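Local coordinates for protein teichoic acid D-alanine hydrolase (Staphylococcus aureus, PDB 5ZH8) that hydrolyses D-alanyl esters on wall and lipoteichoic acids, releasing D-alanine, and affects methicillin resistance, autolysis and cell wall structure in this bacterium, at residues M171-G176 with D327-G332; A128-T133 with Y211-Y216; I165-L170 with L217-V222; L316-G321 with P388-G393. All coordinates share one frame; numbering follows the deposited sequence.

Interaction 1: residues M171-G176 with D327-G332; sequences MLHQSG and DEYRYG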
loop_
_atom_site.group_PDB
_atom_site.type_symbol
_atom_site.label_atom_id
_atom_site.label_comp_id
_atom_site.label_asym_id
_atom_site.label_seq_id
_atom_site.Cartn_x
_atom_site.Cartn_y
_atom_site.Cartn_z
ATOM N N MET A 171 9.718 -6.372 22.827
ATOM C CA MET A 171 10.184 -7.330 21.831
ATOM C C MET A 171 9.032 -8.056 21.137
ATOM O O MET A 171 9.076 -8.271 19.927
ATOM C CB MET A 171 11.131 -8.340 22.498
ATOM C CG MET A 171 11.710 -9.405 21.580
ATOM S SD MET A 171 10.635 -10.841 21.368
ATOM C CE MET A 171 10.758 -11.636 22.963
ATOM N N LEU A 172 8.005 -8.420 21.902
ATOM C CA LEU A 172 6.859 -9.172 21.376
ATOM C C LEU A 172 5.722 -8.283 20.841
ATOM O O LEU A 172 4.687 -8.806 20.418
ATOM C CB LEU A 172 6.293 -10.109 22.460
ATOM C CG LEU A 172 7.162 -11.249 23.001
ATOM C CD1 LEU A 172 6.496 -11.884 24.211
ATOM C CD2 LEU A 172 7.445 -12.299 21.943
ATOM N N HIS A 173 5.911 -6.963 20.851
ATOM C CA HIS A 173 4.868 -5.996 20.467
ATOM C C HIS A 173 3.593 -6.124 21.303
ATOM O O HIS A 173 2.515 -6.330 20.761
ATOM C CB HIS A 173 4.525 -6.095 18.971
ATOM C CG HIS A 173 5.661 -5.746 18.063
ATOM N ND1 HIS A 173 6.220 -4.486 18.016
ATOM C CD2 HIS A 173 6.326 -6.490 17.150
ATOM C CE1 HIS A 173 7.194 -4.476 17.122
ATOM N NE2 HIS A 173 7.282 -5.681 16.587
ATOM N N GLN A 174 3.730 -5.996 22.621
ATOM C CA GLN A 174 2.585 -6.021 23.536
ATOM C C GLN A 174 2.834 -5.136 24.759
ATOM O O GLN A 174 2.465 -5.484 25.883
ATOM C CB GLN A 174 2.279 -7.459 23.963
ATOM C CG GLN A 174 3.446 -8.176 24.624
ATOM C CD GLN A 174 3.088 -9.576 25.097
ATOM O OE1 GLN A 174 2.279 -10.271 24.478
ATOM N NE2 GLN A 174 3.695 -9.997 26.199
ATOM N N SER A 175 3.436 -3.975 24.519
ATOM C CA SER A 175 3.833 -3.062 25.586
ATOM C C SER A 175 2.698 -2.150 26.043
ATOM O O SER A 175 2.666 -1.717 27.194
ATOM C CB SER A 175 5.009 -2.212 25.114
ATOM O OG SER A 175 4.660 -1.454 23.971
ATOM N N GLY A 176 1.773 -1.854 25.135
ATOM C CA GLY A 176 0.686 -0.921 25.416
ATOM C C GLY A 176 1.042 0.515 25.088
ATOM O O GLY A 176 0.272 1.428 25.381
ATOM N N ASP A 327 4.579 -16.538 20.840
ATOM C CA ASP A 327 4.036 -16.164 19.542
ATOM C C ASP A 327 4.975 -16.613 18.438
ATOM O O ASP A 327 6.113 -17.008 18.698
ATOM C CB ASP A 327 3.829 -14.641 19.474
ATOM C CG ASP A 327 2.999 -14.106 20.642
ATOM O OD1 ASP A 327 2.082 -14.841 21.059
ATOM O OD2 ASP A 327 3.278 -13.003 21.170
ATOM N N GLU A 328 4.486 -16.561 17.204
ATOM C CA GLU A 328 5.317 -16.826 16.035
ATOM C C GLU A 328 6.402 -15.765 15.954
ATOM O O GLU A 328 7.550 -16.057 15.606
ATOM C CB GLU A 328 4.477 -16.811 14.754
ATOM C CG GLU A 328 3.475 -17.950 14.662
ATOM C CD GLU A 328 2.708 -17.971 13.352
ATOM O OE1 GLU A 328 2.638 -16.924 12.667
ATOM O OE2 GLU A 328 2.166 -19.045 13.008
ATOM N N TYR A 329 6.028 -14.535 16.297
ATOM C CA TYR A 329 6.953 -13.409 16.280
ATOM C C TYR A 329 7.926 -13.459 17.456
ATOM O O TYR A 329 7.524 -13.707 18.584
ATOM C CB TYR A 329 6.178 -12.094 16.321
ATOM C CG TYR A 329 7.003 -10.890 15.952
ATOM C CD1 TYR A 329 7.253 -10.592 14.630
ATOM C CD2 TYR A 329 7.537 -10.052 16.923
ATOM C CE1 TYR A 329 7.996 -9.495 14.268
ATOM C CE2 TYR A 329 8.293 -8.948 16.569
ATOM C CZ TYR A 329 8.515 -8.679 15.238
ATOM O OH TYR A 329 9.252 -7.587 14.851
ATOM N N ARG A 330 9.203 -13.240 17.172
ATOM C CA ARG A 330 10.206 -13.019 18.209
ATOM C C ARG A 330 11.425 -12.319 17.609
ATOM O O ARG A 330 11.797 -12.572 16.454
ATOM C CB ARG A 330 10.634 -14.331 18.892
ATOM C CG ARG A 330 11.706 -15.144 18.154
ATOM C CD ARG A 330 11.208 -15.706 16.821
ATOM N NE ARG A 330 9.968 -16.444 17.014
ATOM C CZ ARG A 330 9.886 -17.639 17.583
ATOM N NH1 ARG A 330 10.973 -18.275 18.005
ATOM N NH2 ARG A 330 8.702 -18.208 17.728
ATOM N N TYR A 331 12.035 -11.437 18.397
ATOM C CA TYR A 331 13.302 -10.798 18.029
ATOM C C TYR A 331 13.323 -10.284 16.586
ATOM O O TYR A 331 14.303 -10.462 15.866
ATOM C CB TYR A 331 14.472 -11.760 18.301
ATOM C CG TYR A 331 14.670 -12.019 19.774
ATOM C CD1 TYR A 331 15.376 -11.111 20.569
ATOM C CD2 TYR A 331 14.131 -13.154 20.390
ATOM C CE1 TYR A 331 15.560 -11.336 21.924
ATOM C CE2 TYR A 331 14.308 -13.381 21.748
ATOM C CZ TYR A 331 15.020 -12.467 22.507
ATOM O OH TYR A 331 15.199 -12.683 23.853
ATOM N N GLY A 332 12.225 -9.657 16.177
ATOM C CA GLY A 332 12.136 -9.022 14.865
ATOM C C GLY A 332 11.722 -9.886 13.686
ATOM O O GLY A 332 11.767 -9.419 12.556
#
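Weak polar bonds, a sulfur laid over a ring and an oblique aromatic pair join the last residue of helix 167-171 and the turn after it to strand 329-330, at one edge of the large antiparallel sheet. Of the two hydrogen bonds, the straighter runs from the backbone N of Y331 to SD of M171, 3.3 Å long and 175° at the hydrogen, but it is weak. The other, also weak, goes from NE2 of H173 to OH of Y329 over 3.2 Å. H173 has positive phi and ends the helix in a Schellman motif, and its side chain sets out toward the strand.

Among the ring contacts, H173 and Y329 meet obliquely, with centroids 4.9 Å apart and planes at 45°. The carbonyl O of M171 lies in the plane of the Y329 ring, at its edge near CE2, and also accepts a bond from Y216 OH. M171 starts with CG anti to its backbone N and then bends at chi2 and chi3, which carries SD over one face of Y331, 4.4 Å from the centroid, a Met-aromatic contact. CG lies over the same face in a CH-pi contact.

CE of M171 adds an apolar contact with CE2 of Y331 at 4.1 Å, while CD2 of L172 packs against the carbonyl O of Y329 at 3.6 Å. R330 leads its guanidinium away from 171-176, bonding E328 O through NE at 2.8 Å and, through NH2 and NH1, E319 O and L316 O at the end of helix 310-318.

ND1 of H173 is bonded to N215 ND2; with NE2 donating to Y329, this is consistent with a neutral ring protonated on NE2.

Interaction 2: residues A128-T133 with Y211-Y216; sequences AQKFST and YNDGNY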
loop_
_atom_site.group_PDB
_atom_site.type_symbol
_atom_site.label_atom_id
_atom_site.label_comp_id
_atom_site.label_asym_id
_atom_site.label_seq_id
_atom_site.Cartn_x
_atom_site.Cartn_y
_atom_site.Cartn_z
ATOM N N ALA A 128 12.158 -5.107 8.752
ATOM C CA ALA A 128 13.064 -6.245 8.844
ATOM C C ALA A 128 14.347 -5.916 9.617
ATOM O O ALA A 128 15.045 -6.834 10.048
ATOM C CB ALA A 128 13.395 -6.788 7.464
ATOM N N GLN A 129 14.662 -4.630 9.802
ATOM C CA GLN A 129 15.787 -4.245 10.670
ATOM C C GLN A 129 15.550 -4.636 12.128
ATOM O O GLN A 129 16.503 -4.807 12.881
ATOM C CB GLN A 129 16.102 -2.746 10.597
ATOM C CG GLN A 129 17.461 -2.406 11.206
ATOM C CD GLN A 129 17.762 -0.926 11.234
ATOM O OE1 GLN A 129 16.857 -0.096 11.202
ATOM N NE2 GLN A 129 19.046 -0.585 11.312
ATOM N N LYS A 130 14.293 -4.779 12.527
ATOM C CA LYS A 130 13.979 -5.275 13.870
ATOM C C LYS A 130 14.686 -6.607 14.197
ATOM O O LYS A 130 14.982 -6.879 15.359
ATOM C CB LYS A 130 12.470 -5.434 14.041
ATOM C CG LYS A 130 11.711 -4.118 14.047
ATOM C CD LYS A 130 10.253 -4.327 14.398
ATOM C CE LYS A 130 9.508 -3.006 14.465
ATOM N NZ LYS A 130 9.516 -2.281 13.168
ATOM N N PHE A 131 14.947 -7.420 13.173
ATOM C CA PHE A 131 15.705 -8.664 13.325
ATOM C C PHE A 131 17.142 -8.386 13.760
ATOM O O PHE A 131 17.668 -9.055 14.640
ATOM C CB PHE A 131 15.671 -9.462 12.007
ATOM C CG PHE A 131 16.457 -10.751 12.039
ATOM C CD1 PHE A 131 16.314 -11.658 13.082
ATOM C CD2 PHE A 131 17.326 -11.071 10.998
ATOM C CE1 PHE A 131 17.032 -12.843 13.099
ATOM C CE2 PHE A 131 18.050 -12.252 11.006
ATOM C CZ PHE A 131 17.904 -13.138 12.063
ATOM N N SER A 132 17.768 -7.395 13.139
ATOM C CA SER A 132 19.099 -6.928 13.538
ATOM C C SER A 132 19.113 -6.523 15.023
ATOM O O SER A 132 19.987 -6.955 15.787
ATOM C CB SER A 132 19.542 -5.760 12.639
ATOM O OG SER A 132 20.570 -4.983 13.233
ATOM N N THR A 133 18.128 -5.713 15.414
ATOM C CA THR A 133 17.977 -5.255 16.795
ATOM C C THR A 133 17.708 -6.431 17.759
ATOM O O THR A 133 18.234 -6.459 18.876
ATOM C CB THR A 133 16.837 -4.212 16.907
ATOM O OG1 THR A 133 17.122 -3.091 16.062
ATOM C CG2 THR A 133 16.662 -3.724 18.352
ATOM N N TYR A 211 1.346 -4.200 16.660
ATOM C CA TYR A 211 2.597 -3.930 15.953
ATOM C C TYR A 211 2.921 -2.446 16.067
ATOM O O TYR A 211 2.037 -1.598 15.960
ATOM C CB TYR A 211 2.508 -4.348 14.484
ATOM C CG TYR A 211 3.829 -4.768 13.897
ATOM C CD1 TYR A 211 4.327 -6.047 14.126
ATOM C CD2 TYR A 211 4.583 -3.900 13.110
ATOM C CE1 TYR A 211 5.537 -6.458 13.589
ATOM C CE2 TYR A 211 5.796 -4.299 12.567
ATOM C CZ TYR A 211 6.268 -5.585 12.810
ATOM O OH TYR A 211 7.473 -6.015 12.288
ATOM N N ASN A 212 4.188 -2.142 16.302
ATOM C CA ASN A 212 4.603 -0.789 16.633
ATOM C C ASN A 212 6.117 -0.669 16.452
ATOM O O ASN A 212 6.886 -1.296 17.190
ATOM C CB ASN A 212 4.200 -0.486 18.083
ATOM C CG ASN A 212 4.435 0.959 18.487
ATOM O OD1 ASN A 212 5.085 1.730 17.777
ATOM N ND2 ASN A 212 3.901 1.330 19.649
ATOM N N ASP A 213 6.535 0.128 15.470
ATOM C CA ASP A 213 7.956 0.419 15.265
ATOM C C ASP A 213 8.582 0.954 16.542
ATOM O O ASP A 213 9.728 0.640 16.849
ATOM C CB ASP A 213 8.153 1.456 14.151
ATOM C CG ASP A 213 7.842 0.916 12.780
ATOM O OD1 ASP A 213 7.696 -0.312 12.633
ATOM O OD2 ASP A 213 7.749 1.730 11.837
ATOM N N GLY A 214 7.817 1.770 17.270
ATOM C CA GLY A 214 8.265 2.378 18.518
ATOM C C GLY A 214 8.870 1.412 19.516
ATOM O O GLY A 214 9.853 1.743 20.172
ATOM N N ASN A 215 8.291 0.216 19.628
ATOM C CA ASN A 215 8.818 -0.790 20.540
ATOM C C ASN A 215 10.295 -1.025 20.261
ATOM O O ASN A 215 11.117 -0.974 21.170
ATOM C CB ASN A 215 8.072 -2.119 20.404
ATOM C CG ASN A 215 6.684 -2.092 21.020
ATOM O OD1 ASN A 215 6.467 -1.585 22.131
ATOM N ND2 ASN A 215 5.729 -2.672 20.298
ATOM N N TYR A 216 10.633 -1.277 18.999
ATOM C CA TYR A 216 12.015 -1.584 18.643
ATOM C C TYR A 216 12.923 -0.352 18.592
ATOM O O TYR A 216 14.146 -0.492 18.631
ATOM C CB TYR A 216 12.084 -2.409 17.353
ATOM C CG TYR A 216 11.862 -3.882 17.630
ATOM C CD1 TYR A 216 10.649 -4.338 18.141
ATOM C CD2 TYR A 216 12.873 -4.815 17.423
ATOM C CE1 TYR A 216 10.445 -5.678 18.408
ATOM C CE2 TYR A 216 12.676 -6.157 17.691
ATOM C CZ TYR A 216 11.464 -6.583 18.189
ATOM O OH TYR A 216 11.261 -7.917 18.468
#
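NZ of K130 is gripped twice: by OD1 of D213, in a salt bridge 2.7 Å long, and by OG of S127, one turn back. The amine meets OD1 from above the carboxylate plane, about 43° out of it, and the two side chains cross at roughly a right angle. The lysine reaches this point extended from CB to CE and bends only at chi4, 61°. The other oxygen of D213, OD2, bonds Y282 OH, so the carboxylate is held at both ends. Its negative charge would favour the protonated amine.

S127 and K130 form the Ser-x-x-Lys sequence that begins a helix in the penicillin-recognising fold, here helix 129-142. Y211 to D213 probably take the place of that family's Tyr-x-Asn motif, with aspartate in the third position. OH of Y211 also bonds S127 OG and lies 3.9 Å from CD of K130.

Behind the amine, the aliphatic part of the lysine runs over one face of Y216, crossing it obliquely. CD makes a CH-pi contact 3.9 Å from the ring centroid, offset toward the rim, while CB sits 3.5 Å from CD2 of the ring. T133 approaches the ring edge, with CB 4.0 Å from CD2 of Y216, and turns OG1 to Y231 OH. Helix 213-227 is capped by N212, whose OD1 accepts from G214 N at 2.8 Å from above the carbonyl plane.

Interaction 3: residues I165-L170 with L217-V222; sequences IPLKDL and LVLAKV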
loop_
_atom_site.group_PDB
_atom_site.type_symbol
_atom_site.label_atom_id
_atom_site.label_comp_id
_atom_site.label_asym_id
_atom_site.label_seq_id
_atom_site.Cartn_x
_atom_site.Cartn_y
_atom_site.Cartn_z
ATOM N N ILE A 165 7.152 -1.927 32.068
ATOM C CA ILE A 165 7.127 -2.671 30.805
ATOM C C ILE A 165 8.362 -3.557 30.683
ATOM O O ILE A 165 9.459 -3.036 30.499
ATOM C CB ILE A 165 7.177 -1.709 29.601
ATOM C CG1 ILE A 165 6.048 -0.678 29.652
ATOM C CG2 ILE A 165 7.169 -2.491 28.287
ATOM C CD1 ILE A 165 6.272 0.488 28.706
ATOM N N PRO A 166 8.205 -4.890 30.772
ATOM C CA PRO A 166 9.397 -5.720 30.585
ATOM C C PRO A 166 9.922 -5.624 29.155
ATOM O O PRO A 166 9.141 -5.385 28.233
ATOM C CB PRO A 166 8.902 -7.139 30.903
ATOM C CG PRO A 166 7.428 -7.090 30.750
ATOM C CD PRO A 166 7.005 -5.690 31.073
ATOM N N LEU A 167 11.233 -5.795 28.981
ATOM C CA LEU A 167 11.845 -5.772 27.650
ATOM C C LEU A 167 11.138 -6.740 26.710
ATOM O O LEU A 167 11.000 -6.460 25.521
ATOM C CB LEU A 167 13.326 -6.149 27.720
ATOM C CG LEU A 167 14.303 -5.171 28.358
ATOM C CD1 LEU A 167 15.703 -5.772 28.350
ATOM C CD2 LEU A 167 14.293 -3.838 27.625
ATOM N N LYS A 168 10.706 -7.878 27.254
ATOM C CA LYS A 168 10.027 -8.915 26.485
ATOM C C LYS A 168 8.737 -8.411 25.841
ATOM O O LYS A 168 8.427 -8.794 24.717
ATOM C CB LYS A 168 9.727 -10.132 27.367
ATOM C CG LYS A 168 9.269 -11.346 26.576
ATOM C CD LYS A 168 9.098 -12.587 27.428
ATOM C CE LYS A 168 9.187 -13.839 26.561
ATOM N NZ LYS A 168 8.621 -15.055 27.208
ATOM N N ASP A 169 7.993 -7.567 26.552
ATOM C CA ASP A 169 6.740 -7.017 26.033
ATOM C C ASP A 169 6.953 -6.031 24.878
ATOM O O ASP A 169 6.099 -5.913 24.002
ATOM C CB ASP A 169 5.930 -6.362 27.158
ATOM C CG ASP A 169 5.287 -7.378 28.087
ATOM O OD1 ASP A 169 5.404 -8.586 27.820
ATOM O OD2 ASP A 169 4.665 -6.969 29.091
ATOM N N LEU A 170 8.082 -5.330 24.877
ATOM C CA LEU A 170 8.472 -4.515 23.733
ATOM C C LEU A 170 8.837 -5.415 22.562
ATOM O O LEU A 170 8.336 -5.247 21.454
ATOM C CB LEU A 170 9.677 -3.644 24.070
ATOM C CG LEU A 170 9.558 -2.627 25.199
ATOM C CD1 LEU A 170 10.937 -2.089 25.536
ATOM C CD2 LEU A 170 8.638 -1.490 24.807
ATOM N N LEU A 217 12.338 0.844 18.529
ATOM C CA LEU A 217 13.111 2.078 18.729
ATOM C C LEU A 217 13.560 2.213 20.190
ATOM O O LEU A 217 14.695 2.603 20.454
ATOM C CB LEU A 217 12.317 3.317 18.298
ATOM C CG LEU A 217 11.961 3.406 16.815
ATOM C CD1 LEU A 217 11.078 4.616 16.562
ATOM C CD2 LEU A 217 13.210 3.463 15.945
ATOM N N VAL A 218 12.670 1.882 21.127
ATOM C CA VAL A 218 13.007 1.846 22.557
ATOM C C VAL A 218 14.064 0.785 22.858
ATOM O O VAL A 218 14.968 1.012 23.668
ATOM C CB VAL A 218 11.763 1.522 23.426
ATOM C CG1 VAL A 218 12.160 1.226 24.871
ATOM C CG2 VAL A 218 10.745 2.651 23.346
ATOM N N LEU A 219 13.926 -0.380 22.226
ATOM C CA LEU A 219 14.899 -1.466 22.380
ATOM C C LEU A 219 16.261 -1.089 21.816
ATOM O O LEU A 219 17.288 -1.449 22.383
ATOM C CB LEU A 219 14.414 -2.755 21.711
ATOM C CG LEU A 219 13.316 -3.540 22.433
ATOM C CD1 LEU A 219 12.865 -4.714 21.579
ATOM C CD2 LEU A 219 13.755 -3.979 23.819
ATOM N N ALA A 220 16.270 -0.377 20.697
ATOM C CA ALA A 220 17.516 0.118 20.120
ATOM C C ALA A 220 18.223 1.078 21.088
ATOM O O ALA A 220 19.445 1.041 21.215
ATOM C CB ALA A 220 17.252 0.801 18.785
ATOM N N LYS A 221 17.457 1.927 21.771
ATOM C CA LYS A 221 18.026 2.854 22.742
ATOM C C LYS A 221 18.532 2.116 23.987
ATOM O O LYS A 221 19.562 2.489 24.564
ATOM C CB LYS A 221 17.001 3.921 23.137
ATOM C CG LYS A 221 17.565 5.048 23.990
ATOM C CD LYS A 221 18.550 5.904 23.200
ATOM C CE LYS A 221 19.761 6.287 24.040
ATOM N NZ LYS A 221 20.902 6.736 23.196
ATOM N N VAL A 222 17.803 1.076 24.397
ATOM C CA VAL A 222 18.237 0.192 25.484
ATOM C C VAL A 222 19.619 -0.382 25.156
ATOM O O VAL A 222 20.525 -0.378 26.000
ATOM C CB VAL A 222 17.218 -0.956 25.731
ATOM C CG1 VAL A 222 17.810 -2.049 26.618
ATOM C CG2 VAL A 222 15.930 -0.417 26.347
#
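L170 and L219 make the closely packed half of this wholly apolar contact, sliding past each other in opposite directions. CD1 of L170 touches CD2 of L219 at 3.8 Å, and CB of L170 lies 4.0 Å from CG of L219. The same CD1 reaches across V218 at about a right angle, 3.6 Å from its CG1. Both leucines hold CG anti to the carbonyl carbon and have chi2 near 170°, so that one methyl of each is sent into the gap between the helices.

One turn earlier the contact thins to a single methyl. CD2 of L167 meets CD2 of L219 at 3.8 Å and then, tip to tip, CG2 of V222 at 4.0 Å. Beside it the short helix turns toward solvent: P166, at the N-cap position, and K168 are partly exposed, and K168, which sets out away from the other helix, bonds Q324 O through NZ. V152, from helix 152-155, touches L170, V218 and V222.

Helix 167-171 is thus packed by aliphatic side chains, without a hydrogen bond between the segments, against helix 213-227, one of the helix-to-helix packings that build the helical region of the beta-lactamase fold.

Interaction 4: residues L316-G321 with P388-G393; sequences LLHEFG and PYNTKG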
loop_
_atom_site.group_PDB
_atom_site.type_symbol
_atom_site.label_atom_id
_atom_site.label_comp_id
_atom_site.label_asym_id
_atom_site.label_seq_id
_atom_site.Cartn_x
_atom_site.Cartn_y
_atom_site.Cartn_z
ATOM N N LEU A 316 15.410 -19.942 19.270
ATOM C CA LEU A 316 15.269 -18.606 18.712
ATOM C C LEU A 316 14.646 -18.676 17.322
ATOM O O LEU A 316 13.727 -17.924 17.020
ATOM C CB LEU A 316 16.631 -17.904 18.651
ATOM C CG LEU A 316 16.726 -16.585 17.877
ATOM C CD1 LEU A 316 15.765 -15.556 18.450
ATOM C CD2 LEU A 316 18.176 -16.102 17.903
ATOM N N LEU A 317 15.133 -19.601 16.497
ATOM C CA LEU A 317 14.653 -19.755 15.122
ATOM C C LEU A 317 13.400 -20.623 14.970
ATOM O O LEU A 317 12.670 -20.449 13.993
ATOM C CB LEU A 317 15.755 -20.341 14.223
ATOM C CG LEU A 317 17.066 -19.559 14.050
ATOM C CD1 LEU A 317 17.916 -20.222 12.974
ATOM C CD2 LEU A 317 16.834 -18.096 13.716
ATOM N N HIS A 318 13.153 -21.572 15.877
ATOM C CA HIS A 318 12.111 -22.594 15.625
ATOM C C HIS A 318 11.059 -22.851 16.710
ATOM O O HIS A 318 10.041 -23.476 16.421
ATOM C CB HIS A 318 12.783 -23.916 15.272
ATOM C CG HIS A 318 13.738 -23.816 14.127
ATOM N ND1 HIS A 318 13.394 -23.241 12.926
ATOM C CD2 HIS A 318 15.016 -24.239 13.989
ATOM C CE1 HIS A 318 14.418 -23.316 12.095
ATOM N NE2 HIS A 318 15.415 -23.916 12.715
ATOM N N GLU A 319 11.290 -22.396 17.941
ATOM C CA GLU A 319 10.355 -22.666 19.033
ATOM C C GLU A 319 9.255 -21.627 19.028
ATOM O O GLU A 319 9.540 -20.433 19.060
ATOM C CB GLU A 319 11.071 -22.657 20.389
ATOM C CG GLU A 319 10.153 -22.927 21.580
ATOM C CD GLU A 319 10.904 -23.051 22.892
ATOM O OE1 GLU A 319 11.824 -23.884 23.002
ATOM O OE2 GLU A 319 10.565 -22.321 23.838
ATOM N N PHE A 320 8.002 -22.073 18.991
ATOM C CA PHE A 320 6.868 -21.165 19.152
ATOM C C PHE A 320 5.693 -21.839 19.835
ATOM O O PHE A 320 5.484 -23.040 19.676
ATOM C CB PHE A 320 6.454 -20.537 17.815
ATOM C CG PHE A 320 5.680 -21.441 16.905
ATOM C CD1 PHE A 320 6.302 -22.497 16.262
ATOM C CD2 PHE A 320 4.340 -21.196 16.643
ATOM C CE1 PHE A 320 5.592 -23.314 15.396
ATOM C CE2 PHE A 320 3.624 -22.005 15.780
ATOM C CZ PHE A 320 4.251 -23.066 15.151
ATOM N N GLY A 321 4.935 -21.051 20.595
ATOM C CA GLY A 321 3.816 -21.551 21.381
ATOM C C GLY A 321 4.265 -22.071 22.734
ATOM O O GLY A 321 3.711 -23.040 23.252
ATOM N N PRO A 388 5.549 -29.061 6.746
ATOM C CA PRO A 388 5.888 -28.805 8.139
ATOM C C PRO A 388 7.342 -28.412 8.334
ATOM O O PRO A 388 8.231 -29.028 7.751
ATOM C CB PRO A 388 5.618 -30.145 8.816
ATOM C CG PRO A 388 4.572 -30.775 7.974
ATOM C CD PRO A 388 4.930 -30.385 6.577
ATOM N N TYR A 389 7.565 -27.386 9.148
ATOM C CA TYR A 389 8.907 -26.889 9.425
ATOM C C TYR A 389 9.121 -26.699 10.927
ATOM O O TYR A 389 10.025 -27.295 11.500
ATOM C CB TYR A 389 9.156 -25.581 8.664
ATOM C CG TYR A 389 10.555 -25.036 8.818
ATOM C CD1 TYR A 389 11.669 -25.861 8.661
ATOM C CD2 TYR A 389 10.776 -23.687 9.112
ATOM C CE1 TYR A 389 12.955 -25.364 8.804
ATOM C CE2 TYR A 389 12.065 -23.189 9.257
ATOM C CZ TYR A 389 13.142 -24.035 9.100
ATOM O OH TYR A 389 14.411 -23.546 9.224
ATOM N N ASN A 390 8.291 -25.867 11.548
ATOM C CA ASN A 390 8.302 -25.667 12.994
ATOM C C ASN A 390 7.031 -26.255 13.576
ATOM O O ASN A 390 6.002 -26.294 12.906
ATOM C CB ASN A 390 8.371 -24.174 13.341
ATOM C CG ASN A 390 9.597 -23.494 12.764
ATOM O OD1 ASN A 390 10.698 -24.035 12.830
ATOM N ND2 ASN A 390 9.413 -22.302 12.203
ATOM N N THR A 391 7.106 -26.693 14.830
ATOM C CA THR A 391 5.986 -27.335 15.503
ATOM C C THR A 391 5.547 -26.519 16.702
ATOM O O THR A 391 6.312 -26.318 17.639
ATOM C CB THR A 391 6.349 -28.757 15.960
ATOM O OG1 THR A 391 6.845 -29.502 14.845
ATOM C CG2 THR A 391 5.135 -29.469 16.531
ATOM N N LYS A 392 4.306 -26.048 16.653
ATOM C CA LYS A 392 3.716 -25.245 17.719
ATOM C C LYS A 392 3.698 -26.027 19.033
ATOM O O LYS A 392 3.262 -27.170 19.051
ATOM C CB LYS A 392 2.284 -24.859 17.330
ATOM C CG LYS A 392 1.601 -23.879 18.267
ATOM C CD LYS A 392 0.195 -23.581 17.772
ATOM C CE LYS A 392 -0.428 -22.417 18.525
ATOM N NZ LYS A 392 -1.831 -22.164 18.085
ATOM N N GLY A 393 4.187 -25.417 20.113
ATOM C CA GLY A 393 4.148 -26.020 21.447
ATOM C C GLY A 393 5.387 -26.795 21.870
ATOM O O GLY A 393 5.682 -26.884 23.059
HETATM O O HOH W 1 8.972 -25.712 17.305
#
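The C-terminal tail, continuing from helix 371-382 of the beta-lactamase fold, lies along the end of helix 310-318 and the extended residues that follow it, far from the centre of the chain. Two direct hydrogen bonds tie them. Backbone N of G393 donates to O of F320 over 2.7 Å, nearly straight at 172° and in the carbonyl plane. The second, from ND1 of H318 to OD1 of N390, spans 2.8 Å but is bent and weak. On the other branch of that amide, ND2 of N390 bonds K336 O and N340 OD1, so the side chain links the helix end to K336 and N340, where strands 333-335 and 340-346 follow each other.

H318 also turns its edge toward the face of Y389 in an offset edge-to-face pair, with centroids 5.0 Å apart and planes at 83°. The phenol OH of Y389 finds its partner in D357.

F320 carries the largest apolar part. Its CG sits in the crowded position between the backbone N and the carbonyl carbon (chi1 77°), which lays the ring across the tail. CA of K392 covers one face in a CH-pi contact, 3.7 Å from the centroid, and CB of K392 is 3.4 Å from CZ of F320. Beyond CG the lysine chain is extended and leads away; the side chain of T391 sets out away from 316-321, and both residues are exposed.

Between the two backbones a single water donates to both segments, to O of H318 at 2.6 Å and to O of T391 at 2.7 Å.

Overall arrangement
From the N terminus, helix 129-142 comes first and meets the start of helix 213-227, so interaction 2 closes a loop of 77 residues. Inside it, 165-170 opens interaction 3, which returns to the next turn of helix 213-227; directly afterwards 171-176 opens interaction 1, which waits for strand 329-330. Interactions 1, 2 and 3 therefore cross one another and touch, the helical region being tied through them to the sheet edge. Interaction 4 opens at 316-321, within the span of interaction 1, and closes with the C-terminal tail, so these two also cross; R330 joins them. Interactions 2 and 3 are complete before interaction 4 begins.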